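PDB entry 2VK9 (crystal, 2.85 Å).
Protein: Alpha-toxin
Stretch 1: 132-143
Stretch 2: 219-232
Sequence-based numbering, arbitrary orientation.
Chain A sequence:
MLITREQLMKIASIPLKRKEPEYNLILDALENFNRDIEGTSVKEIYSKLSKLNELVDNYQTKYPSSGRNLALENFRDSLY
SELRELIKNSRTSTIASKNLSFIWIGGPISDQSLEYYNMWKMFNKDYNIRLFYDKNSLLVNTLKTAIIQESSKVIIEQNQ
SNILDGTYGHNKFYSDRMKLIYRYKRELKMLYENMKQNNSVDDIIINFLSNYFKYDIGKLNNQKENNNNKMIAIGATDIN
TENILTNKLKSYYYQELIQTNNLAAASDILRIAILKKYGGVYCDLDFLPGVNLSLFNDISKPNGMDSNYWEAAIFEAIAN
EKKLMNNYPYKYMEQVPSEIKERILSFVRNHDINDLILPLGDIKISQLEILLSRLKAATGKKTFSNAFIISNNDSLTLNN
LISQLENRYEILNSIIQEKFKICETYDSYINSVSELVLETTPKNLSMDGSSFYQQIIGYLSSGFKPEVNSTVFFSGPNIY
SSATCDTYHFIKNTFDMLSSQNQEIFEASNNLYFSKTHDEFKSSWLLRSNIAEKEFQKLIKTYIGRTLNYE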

# COMPACT_ATOMS: atom_id res chain seq x y z
N PHE A 132 -7.13 -2.90 -14.60
CA PHE A 132 -7.54 -4.22 -14.19
C PHE A 132 -8.78 -4.11 -13.35
O PHE A 132 -8.89 -3.23 -12.52
CB PHE A 132 -6.42 -4.89 -13.41
CG PHE A 132 -5.28 -5.32 -14.28
CD1 PHE A 132 -4.17 -4.50 -14.45
CD2 PHE A 132 -5.31 -6.55 -14.93
CE1 PHE A 132 -3.11 -4.90 -15.27
CE2 PHE A 132 -4.26 -6.95 -15.75
CZ PHE A 132 -3.16 -6.13 -15.92
N TYR A 133 -9.73 -5.01 -13.59
CA TYR A 133 -10.92 -5.08 -12.78
C TYR A 133 -11.37 -6.53 -12.63
O TYR A 133 -10.86 -7.42 -13.31
CB TYR A 133 -12.02 -4.22 -13.38
CG TYR A 133 -12.84 -4.87 -14.47
CD1 TYR A 133 -12.27 -5.22 -15.70
CD2 TYR A 133 -14.21 -5.11 -14.28
CE1 TYR A 133 -13.03 -5.79 -16.70
CE2 TYR A 133 -14.98 -5.68 -15.28
CZ TYR A 133 -14.39 -6.01 -16.49
OH TYR A 133 -15.16 -6.59 -17.49
N ASP A 134 -12.32 -6.75 -11.74
CA ASP A 134 -12.81 -8.08 -11.48
C ASP A 134 -14.29 -8.17 -11.88
O ASP A 134 -15.20 -7.79 -11.12
CB ASP A 134 -12.61 -8.45 -10.01
CG ASP A 134 -12.94 -9.88 -9.72
OD1 ASP A 134 -13.71 -10.50 -10.48
OD2 ASP A 134 -12.44 -10.41 -8.71
N LYS A 135 -14.49 -8.67 -13.10
CA LYS A 135 -15.80 -8.82 -13.72
C LYS A 135 -16.74 -9.60 -12.82
O LYS A 135 -17.94 -9.35 -12.78
CB LYS A 135 -15.64 -9.53 -15.06
CG LYS A 135 -16.90 -9.65 -15.87
CD LYS A 135 -16.69 -10.56 -17.05
CE LYS A 135 -17.78 -10.32 -18.09
NZ LYS A 135 -18.06 -11.53 -18.92
N ASN A 136 -16.18 -10.56 -12.09
CA ASN A 136 -16.99 -11.45 -11.28
C ASN A 136 -17.40 -10.87 -9.94
O ASN A 136 -18.25 -11.44 -9.25
CB ASN A 136 -16.28 -12.79 -11.09
CG ASN A 136 -16.40 -13.69 -12.31
OD1 ASN A 136 -15.92 -14.81 -12.29
ND2 ASN A 136 -17.06 -13.21 -13.36
N SER A 137 -16.79 -9.74 -9.57
CA SER A 137 -17.06 -9.14 -8.28
C SER A 137 -17.20 -7.63 -8.44
O SER A 137 -16.24 -6.87 -8.24
CB SER A 137 -15.97 -9.52 -7.28
OG SER A 137 -14.84 -8.69 -7.44
N LEU A 138 -18.41 -7.22 -8.83
CA LEU A 138 -18.68 -5.84 -9.21
C LEU A 138 -19.72 -5.25 -8.27
O LEU A 138 -20.22 -4.13 -8.49
CB LEU A 138 -19.20 -5.79 -10.65
CG LEU A 138 -18.20 -5.90 -11.78
CD1 LEU A 138 -18.89 -6.38 -13.04
CD2 LEU A 138 -17.59 -4.56 -12.01
N LEU A 139 -20.06 -6.02 -7.25
CA LEU A 139 -21.11 -5.65 -6.33
C LEU A 139 -20.60 -5.57 -4.91
O LEU A 139 -21.38 -5.43 -3.97
CB LEU A 139 -22.25 -6.66 -6.42
CG LEU A 139 -23.07 -6.72 -7.70
CD1 LEU A 139 -24.09 -7.84 -7.55
CD2 LEU A 139 -23.73 -5.37 -8.00
N VAL A 140 -19.28 -5.66 -4.75
CA VAL A 140 -18.67 -5.68 -3.43
C VAL A 140 -18.94 -4.35 -2.70
O VAL A 140 -19.28 -4.34 -1.52
CB VAL A 140 -17.16 -5.97 -3.49
CG1 VAL A 140 -16.61 -6.15 -2.09
CG2 VAL A 140 -16.90 -7.22 -4.33
N ASN A 141 -18.81 -3.25 -3.43
CA ASN A 141 -19.11 -1.96 -2.88
C ASN A 141 -20.57 -1.83 -2.43
O ASN A 141 -20.84 -1.31 -1.35
CB ASN A 141 -18.78 -0.89 -3.91
CG ASN A 141 -19.07 0.49 -3.40
OD1 ASN A 141 -18.50 0.93 -2.41
ND2 ASN A 141 -19.98 1.18 -4.08
N THR A 142 -21.50 -2.32 -3.25
CA THR A 142 -22.92 -2.37 -2.87
C THR A 142 -23.12 -3.26 -1.64
O THR A 142 -23.91 -2.92 -0.75
CB THR A 142 -23.81 -2.84 -4.04
OG1 THR A 142 -24.11 -1.71 -4.86
CG2 THR A 142 -25.13 -3.44 -3.56
N LEU A 143 -22.40 -4.38 -1.59
CA LEU A 143 -22.47 -5.28 -0.44
C LEU A 143 -22.00 -4.61 0.85
O LEU A 143 -22.66 -4.73 1.87
CB LEU A 143 -21.67 -6.57 -0.69
CG LEU A 143 -21.49 -7.48 0.54
CD1 LEU A 143 -22.81 -8.07 0.98
CD2 LEU A 143 -20.46 -8.57 0.28
N LYS A 219 -32.77 -5.23 -9.85
CA LYS A 219 -31.94 -4.04 -9.67
C LYS A 219 -30.47 -4.39 -9.52
O LYS A 219 -29.63 -3.80 -10.17
CB LYS A 219 -32.38 -3.22 -8.46
CG LYS A 219 -33.65 -2.42 -8.66
CD LYS A 219 -34.14 -1.90 -7.32
CE LYS A 219 -35.62 -1.54 -7.36
NZ LYS A 219 -36.08 -1.19 -5.98
N LEU A 220 -30.15 -5.35 -8.66
CA LEU A 220 -28.78 -5.79 -8.54
C LEU A 220 -28.22 -6.28 -9.88
O LEU A 220 -27.11 -5.92 -10.25
CB LEU A 220 -28.63 -6.86 -7.46
CG LEU A 220 -28.74 -6.37 -6.02
CD1 LEU A 220 -28.83 -7.56 -5.10
CD2 LEU A 220 -27.57 -5.51 -5.64
N ASN A 221 -28.99 -7.05 -10.63
CA ASN A 221 -28.58 -7.46 -11.97
C ASN A 221 -28.30 -6.26 -12.86
O ASN A 221 -27.34 -6.26 -13.63
CB ASN A 221 -29.65 -8.33 -12.62
CG ASN A 221 -29.77 -9.70 -11.98
OD1 ASN A 221 -28.88 -10.17 -11.27
ND2 ASN A 221 -30.88 -10.37 -12.27
N ASN A 222 -29.14 -5.23 -12.77
CA ASN A 222 -28.96 -4.03 -13.58
C ASN A 222 -27.68 -3.27 -13.21
O ASN A 222 -26.99 -2.76 -14.10
CB ASN A 222 -30.19 -3.14 -13.47
CG ASN A 222 -30.14 -1.93 -14.40
OD1 ASN A 222 -30.27 -2.05 -15.62
ND2 ASN A 222 -29.96 -0.75 -13.81
N GLN A 223 -27.37 -3.20 -11.92
CA GLN A 223 -26.13 -2.55 -11.46
C GLN A 223 -24.89 -3.23 -12.03
O GLN A 223 -24.01 -2.55 -12.56
CB GLN A 223 -26.04 -2.56 -9.94
CG GLN A 223 -26.77 -1.44 -9.24
CD GLN A 223 -26.62 -1.56 -7.73
OE1 GLN A 223 -25.49 -1.60 -7.20
NE2 GLN A 223 -27.76 -1.65 -7.02
N LYS A 224 -24.85 -4.56 -11.93
CA LYS A 224 -23.84 -5.40 -12.57
C LYS A 224 -23.57 -5.08 -14.04
O LYS A 224 -22.41 -4.84 -14.40
CB LYS A 224 -24.23 -6.86 -12.47
CG LYS A 224 -23.65 -7.61 -11.31
CD LYS A 224 -24.32 -8.98 -11.18
CE LYS A 224 -24.17 -9.81 -12.46
NZ LYS A 224 -25.06 -11.00 -12.46
N GLU A 225 -24.61 -5.10 -14.88
CA GLU A 225 -24.45 -4.84 -16.32
C GLU A 225 -23.90 -3.46 -16.51
O GLU A 225 -22.92 -3.28 -17.25
CB GLU A 225 -25.76 -4.93 -17.11
CG GLU A 225 -26.26 -6.32 -17.42
CD GLU A 225 -25.23 -7.22 -18.09
OE1 GLU A 225 -24.78 -6.91 -19.22
OE2 GLU A 225 -24.89 -8.26 -17.48
N ASN A 226 -24.52 -2.49 -15.85
CA ASN A 226 -24.04 -1.13 -15.93
C ASN A 226 -22.56 -1.04 -15.58
O ASN A 226 -21.76 -0.57 -16.40
CB ASN A 226 -24.89 -0.20 -15.06
CG ASN A 226 -26.26 0.06 -15.65
OD1 ASN A 226 -26.48 -0.11 -16.85
ND2 ASN A 226 -27.20 0.48 -14.80
N ASN A 227 -22.21 -1.52 -14.39
CA ASN A 227 -20.82 -1.61 -13.96
C ASN A 227 -19.90 -2.28 -15.00
O ASN A 227 -18.84 -1.76 -15.32
CB ASN A 227 -20.71 -2.34 -12.63
CG ASN A 227 -21.30 -1.55 -11.46
OD1 ASN A 227 -21.86 -0.47 -11.64
ND2 ASN A 227 -21.15 -2.09 -10.25
N ASN A 228 -20.33 -3.42 -15.53
CA ASN A 228 -19.51 -4.13 -16.51
C ASN A 228 -19.40 -3.44 -17.87
O ASN A 228 -18.30 -3.37 -18.44
CB ASN A 228 -19.97 -5.58 -16.67
CG ASN A 228 -18.90 -6.46 -17.27
OD1 ASN A 228 -17.71 -6.32 -16.96
ND2 ASN A 228 -19.29 -7.36 -18.15
N ASN A 229 -20.51 -2.92 -18.38
CA ASN A 229 -20.49 -2.22 -19.66
C ASN A 229 -19.56 -1.01 -19.65
O ASN A 229 -18.93 -0.69 -20.67
CB ASN A 229 -21.90 -1.77 -20.06
CG ASN A 229 -22.80 -2.92 -20.45
OD1 ASN A 229 -22.35 -4.04 -20.68
ND2 ASN A 229 -24.08 -2.64 -20.53
N LYS A 230 -19.48 -0.34 -18.51
CA LYS A 230 -18.60 0.79 -18.41
C LYS A 230 -17.15 0.33 -18.51
O LYS A 230 -16.36 0.93 -19.23
CB LYS A 230 -18.87 1.56 -17.11
CG LYS A 230 -18.31 2.96 -17.14
CD LYS A 230 -18.64 3.73 -15.89
CE LYS A 230 -18.24 5.18 -16.10
NZ LYS A 230 -18.53 6.02 -14.92
N MET A 231 -16.81 -0.75 -17.81
CA MET A 231 -15.48 -1.32 -17.87
C MET A 231 -15.12 -1.82 -19.28
O MET A 231 -14.00 -1.61 -19.74
CB MET A 231 -15.31 -2.42 -16.83
CG MET A 231 -15.66 -2.01 -15.40
SD MET A 231 -14.80 -0.53 -14.80
CE MET A 231 -13.16 -1.15 -14.45
N ILE A 232 -16.07 -2.46 -19.96
CA ILE A 232 -15.88 -2.86 -21.37
C ILE A 232 -15.57 -1.67 -22.25
O ILE A 232 -14.71 -1.75 -23.12
CB ILE A 232 -17.09 -3.62 -21.97
CG1 ILE A 232 -17.17 -5.03 -21.40
CG2 ILE A 232 -16.96 -3.74 -23.47
CD1 ILE A 232 -18.59 -5.57 -21.34

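A strand end, a turn and the first turn of a helix (132-143) lie along one side of a long helix (219-232) in a mixed contact, in which apolar packing is punctuated by three side-chain hydrogen bonds. The two stretches run in opposite directions, so Tyr133 meets Met231, Lys135 meets Asn228 and Leu138 meets Lys224. Met231 covers one face of the Tyr133 ring: its CB lies 3.7 Å from the ring centroid, nearly on the ring normal, a CH-pi contact, while Met231 CE reaches Tyr133 CB at 3.4 Å. At the ring edge, Tyr133 OH donates to Asn228 OD1 (2.6 Å). The other end of that amide, Asn228 ND2, lies 3.3 Å from Lys135 CE. A type I turn from Asp134 to Ser137, closed by Ser137 N to Asp134 O (3.0 Å), then leads the chain to Leu138. There Asn227 ND2 donates to the backbone Leu138 O (2.9 Å), and Leu138 CD1 packs on Asn228 CB (3.9 Å). Leu139, the N-cap residue, points its CB sideways, yet its end comes nearer the helix, with CG 3.8 Å from Lys224 CG. One helical turn on, Thr142 makes both kinds of contact: OG1 donates to Gln223 OE1 (2.7 Å), and CG2 touches Leu220 CD2 (3.8 Å).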